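Local atomic coordinates of intracellular serine protease (PDB entry 4ZOQ), a protein that probably acts as a subtilisin-like serine endopeptidase that cuts peptide bonds in lanthipeptide precursors. Residues Ser8-Leu13 and Arg34-Glu39; Ala27-Ser32 and Asn95-Asp100. All coordinates share one frame; numbering follows the deposited sequence.

Contact 1: Ser8-Leu13 and Arg34-Glu39; sequences SPAWGL and RTYQIE
S8-P9-A10 runs as an extended loop that bends at A10, while R34-Y36 has helical backbone angles and ends in a turn where T35 O accepts from both I38 N and E39 N. In this subtilase chain both segments are loops that flank helix 24-30. Their backbones stay well apart, the CA atoms of A10 and Y36 being 8.5 Å from each other, and the Y36 side chain spans the distance. Its CG stands anti to the carbonyl carbon, beside the backbone N (chi1 -69°), which sends the ring toward S8-A10. The loop meets the ring at its edge, with P9 C in the ring plane and S8 O 3.4 Å from Y36 CE2. At the far end, A10 N donates to Y36 OH over 3.1 Å, moderately bent at 149°. The hydroxyl also hydrogen-bonds to I96 O of helix 86-97, so two main-chain groups, A10 N and I96 O, hold it. A phenylalanine at Y36 would keep the ring but would probably leave A10 N and I96 O without this shared partner. R40 adds a cation-pi contact to the ring. Beside the polar link, A10 CB packs 3.9 Å from Y36 CZ.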
# COMPACT_ATOMS: atom_id res chain seq x y z
N SER B 8 -25.49 -3.08 6.10
CA SER B 8 -24.49 -3.47 7.08
C SER B 8 -23.17 -3.87 6.44
O SER B 8 -23.14 -4.26 5.28
CB SER B 8 -25.03 -4.60 7.95
OG SER B 8 -25.36 -5.71 7.14
N PRO B 9 -22.08 -3.75 7.20
CA PRO B 9 -20.74 -4.07 6.72
C PRO B 9 -20.63 -5.49 6.25
O PRO B 9 -21.31 -6.34 6.78
CB PRO B 9 -19.85 -3.82 7.94
CG PRO B 9 -20.75 -3.73 9.07
CD PRO B 9 -22.02 -3.18 8.56
N ALA B 10 -19.77 -5.72 5.26
CA ALA B 10 -19.56 -7.06 4.73
C ALA B 10 -18.98 -7.98 5.81
O ALA B 10 -19.24 -9.19 5.81
CB ALA B 10 -18.66 -7.01 3.50
N TRP B 11 -18.23 -7.39 6.75
CA TRP B 11 -17.61 -8.19 7.80
C TRP B 11 -18.67 -8.83 8.66
O TRP B 11 -19.72 -8.24 8.92
CB TRP B 11 -16.70 -7.33 8.68
CG TRP B 11 -15.56 -6.66 7.98
CD1 TRP B 11 -15.18 -6.83 6.70
CD2 TRP B 11 -14.65 -5.70 8.55
NE1 TRP B 11 -14.10 -6.04 6.42
CE2 TRP B 11 -13.75 -5.34 7.54
CE3 TRP B 11 -14.53 -5.12 9.81
CZ2 TRP B 11 -12.73 -4.40 7.76
CZ3 TRP B 11 -13.50 -4.21 10.02
CH2 TRP B 11 -12.63 -3.86 9.00
N GLY B 12 -18.39 -10.04 9.13
CA GLY B 12 -19.31 -10.77 9.97
C GLY B 12 -19.43 -10.15 11.35
O GLY B 12 -20.50 -10.25 11.96
N LEU B 13 -18.34 -9.56 11.86
CA LEU B 13 -18.37 -8.84 13.14
C LEU B 13 -18.85 -9.75 14.29
O LEU B 13 -19.29 -9.27 15.34
CB LEU B 13 -19.26 -7.58 13.04
CG LEU B 13 -18.90 -6.45 12.04
CD1 LEU B 13 -19.97 -5.41 12.07
CD2 LEU B 13 -17.57 -5.79 12.40
N ARG B 34 -24.61 1.17 0.87
CA ARG B 34 -25.43 1.14 -0.33
C ARG B 34 -24.62 0.76 -1.56
O ARG B 34 -25.16 0.18 -2.50
CB ARG B 34 -26.09 2.49 -0.53
CG ARG B 34 -27.28 2.69 0.34
CD ARG B 34 -27.82 4.12 0.23
NE ARG B 34 -28.97 4.26 1.12
CZ ARG B 34 -28.89 4.63 2.39
NH1 ARG B 34 -27.71 4.87 2.95
NH2 ARG B 34 -30.01 4.72 3.11
N THR B 35 -23.32 1.07 -1.55
CA THR B 35 -22.46 0.75 -2.69
C THR B 35 -22.37 -0.76 -2.94
O THR B 35 -22.12 -1.17 -4.07
CB THR B 35 -21.01 1.32 -2.49
OG1 THR B 35 -20.36 0.70 -1.36
CG2 THR B 35 -21.03 2.82 -2.31
N TYR B 36 -22.66 -1.58 -1.92
CA TYR B 36 -22.64 -3.04 -2.10
C TYR B 36 -23.64 -3.48 -3.13
O TYR B 36 -23.45 -4.52 -3.76
CB TYR B 36 -22.93 -3.79 -0.80
CG TYR B 36 -21.87 -3.70 0.27
CD1 TYR B 36 -20.63 -3.10 0.03
CD2 TYR B 36 -22.12 -4.17 1.55
CE1 TYR B 36 -19.67 -2.99 1.04
CE2 TYR B 36 -21.18 -4.07 2.56
CZ TYR B 36 -19.96 -3.48 2.30
OH TYR B 36 -19.02 -3.40 3.31
N GLN B 37 -24.73 -2.75 -3.27
CA GLN B 37 -25.71 -3.08 -4.30
C GLN B 37 -25.50 -2.28 -5.59
O GLN B 37 -26.21 -2.50 -6.55
CB GLN B 37 -27.14 -2.95 -3.77
CG GLN B 37 -27.56 -1.54 -3.49
CD GLN B 37 -29.03 -1.41 -3.11
OE1 GLN B 37 -29.42 -0.47 -2.44
NE2 GLN B 37 -29.86 -2.26 -3.66
N ILE B 38 -24.54 -1.36 -5.59
CA ILE B 38 -24.20 -0.60 -6.80
C ILE B 38 -23.03 -1.30 -7.50
O ILE B 38 -23.08 -1.57 -8.69
CB ILE B 38 -23.78 0.86 -6.47
CG1 ILE B 38 -24.85 1.58 -5.62
CG2 ILE B 38 -23.48 1.64 -7.76
CD1 ILE B 38 -26.18 1.68 -6.30
N GLU B 39 -21.98 -1.58 -6.74
CA GLU B 39 -20.83 -2.30 -7.26
C GLU B 39 -20.09 -2.87 -6.07
O GLU B 39 -19.45 -2.16 -5.28
CB GLU B 39 -19.92 -1.39 -8.11
CG GLU B 39 -18.67 -2.10 -8.64
CD GLU B 39 -19.01 -3.34 -9.49
OE1 GLU B 39 -18.68 -4.47 -9.06
OE2 GLU B 39 -19.58 -3.20 -10.59

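Contact 2: Ala27-Ser32 and Asn95-Asp100; sequences AKQTDS and NIIAPD
Q29 and T30, in the last turn of helix 24-30, pack against I96 and I97 at the C-terminal end of helix 86-97, so two helix ends of the subtilase fold meet here. The backbones come nearest at T30 and I97, whose CA atoms are 6.6 Å apart. All four touching residues are buried.

The contact between the segments is van der Waals packing. The Q29 and I97 side chains run obliquely past one another: I97 CD1 lies 4.0 Å from Q29 CG and equally near Q29 CD, so it abuts the aliphatic stem and the start of the amide. I97 has CG1 anti to its carbonyl carbon (chi1 -77°), and this branch carries CD1 to the glutamine, with CG1 itself 4.1 Å from Q29 CB. One residue on, the methyl of T30 faces backbone instead, CG2 being 4.2 Å from I97 CA.

Polar groups are satisfied by other partners. The bent Q29 chain (chi2 -80°) ends in an amide bonded at both atoms, OE1 to A333 N and NE2 to Q281 OE1 of helix 275-297. T30 OG1 is hydrogen-bonded to A26 O and Y33 N, which ties the hydroxyl back to its own helix and the loop that follows, while the methyl faces helix 86-97.

Backbone bonding closes the first helix: D31, with positive phi (54°), leaves the helix in a Schellman motif. One of its bonds back into the last turn runs from S32 N to A27 O, 2.7 Å long.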
# COMPACT_ATOMS: atom_id res chain seq x y z
N ALA B 27 -19.03 3.11 6.69
CA ALA B 27 -20.37 3.66 6.42
C ALA B 27 -20.24 4.97 5.64
O ALA B 27 -21.03 5.23 4.74
CB ALA B 27 -21.16 3.86 7.71
N LYS B 28 -19.25 5.78 6.00
CA LYS B 28 -19.01 7.03 5.27
C LYS B 28 -18.63 6.76 3.82
O LYS B 28 -19.26 7.27 2.90
CB LYS B 28 -17.93 7.84 5.98
CG LYS B 28 -17.73 9.19 5.38
CD LYS B 28 -16.68 10.03 6.10
CE LYS B 28 -16.73 11.48 5.58
NZ LYS B 28 -17.71 12.33 6.33
N GLN B 29 -17.65 5.89 3.62
CA GLN B 29 -17.16 5.54 2.30
C GLN B 29 -18.25 4.98 1.35
O GLN B 29 -18.36 5.40 0.19
CB GLN B 29 -16.03 4.53 2.44
CG GLN B 29 -14.68 5.09 2.89
CD GLN B 29 -13.90 5.74 1.73
OE1 GLN B 29 -14.46 6.00 0.65
NE2 GLN B 29 -12.60 5.94 1.92
N THR B 30 -19.06 4.06 1.88
CA THR B 30 -20.00 3.26 1.09
C THR B 30 -21.45 3.77 1.15
O THR B 30 -22.36 3.07 0.68
CB THR B 30 -20.00 1.78 1.55
OG1 THR B 30 -20.42 1.71 2.92
CG2 THR B 30 -18.61 1.15 1.42
N ASP B 31 -21.65 4.95 1.72
CA ASP B 31 -22.97 5.53 1.94
C ASP B 31 -23.86 4.53 2.71
O ASP B 31 -24.89 4.06 2.20
CB ASP B 31 -23.64 5.95 0.62
CG ASP B 31 -24.91 6.80 0.85
OD1 ASP B 31 -25.10 7.30 1.99
OD2 ASP B 31 -25.69 6.99 -0.11
N SER B 32 -23.43 4.18 3.93
CA SER B 32 -24.09 3.16 4.74
C SER B 32 -24.27 1.85 3.97
O SER B 32 -25.34 1.27 3.99
CB SER B 32 -25.44 3.67 5.26
OG SER B 32 -25.22 4.75 6.16
N ASN B 95 -11.10 -4.69 1.57
CA ASN B 95 -12.27 -5.56 1.54
C ASN B 95 -13.59 -4.89 1.94
O ASN B 95 -14.61 -5.11 1.31
CB ASN B 95 -12.04 -6.77 2.44
CG ASN B 95 -13.20 -7.73 2.40
OD1 ASN B 95 -13.46 -8.35 1.38
ND2 ASN B 95 -13.93 -7.82 3.50
N ILE B 96 -13.57 -4.07 2.99
CA ILE B 96 -14.81 -3.49 3.51
C ILE B 96 -15.47 -2.57 2.47
O ILE B 96 -16.69 -2.48 2.42
CB ILE B 96 -14.58 -2.74 4.85
CG1 ILE B 96 -15.91 -2.49 5.55
CG2 ILE B 96 -13.79 -1.45 4.68
CD1 ILE B 96 -16.65 -3.75 5.97
N ILE B 97 -14.66 -1.96 1.60
CA ILE B 97 -15.16 -1.13 0.51
C ILE B 97 -15.50 -1.93 -0.76
O ILE B 97 -16.54 -1.70 -1.40
CB ILE B 97 -14.10 -0.03 0.15
CG1 ILE B 97 -14.15 1.08 1.20
CG2 ILE B 97 -14.36 0.55 -1.22
CD1 ILE B 97 -12.91 1.84 1.34
N ALA B 98 -14.69 -2.94 -1.04
CA ALA B 98 -14.84 -3.76 -2.23
C ALA B 98 -14.74 -5.22 -1.86
O ALA B 98 -13.69 -5.84 -2.04
CB ALA B 98 -13.79 -3.42 -3.25
N PRO B 99 -15.83 -5.77 -1.31
CA PRO B 99 -15.74 -7.11 -0.71
C PRO B 99 -15.50 -8.24 -1.70
O PRO B 99 -15.02 -9.28 -1.28
CB PRO B 99 -17.09 -7.26 0.02
CG PRO B 99 -17.96 -6.15 -0.45
CD PRO B 99 -17.06 -5.06 -0.94
N ASP B 100 -15.73 -8.03 -2.98
CA ASP B 100 -15.58 -9.12 -3.93
C ASP B 100 -14.33 -9.05 -4.82
O ASP B 100 -14.08 -10.01 -5.56
CB ASP B 100 -16.83 -9.20 -4.82
CG ASP B 100 -18.04 -9.74 -4.07
OD1 ASP B 100 -17.81 -10.53 -3.14
OD2 ASP B 100 -19.19 -9.33 -4.39

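In the fold
The two contacts have centres about 6 Å apart and interlock along the chain, in the order 8-13, 27-32, 34-39, 95-100. Helix 24-30 is their common element: contact 1 joins the loops on its two flanks, and contact 2 sets its last turn against the end of helix 86-97. Besides the Y36 hydroxyl shared with I96, they touch directly where T35 N meets T30 O at 3.2 Å, a probable hydrogen bond; W11 also packs on N95 and I96. The N-terminal region is thereby fastened to helix 86-97, which leads into strand 102-110 of the central sheet. Both contacts lie away from the predicted charge-relay residues and are structural packing.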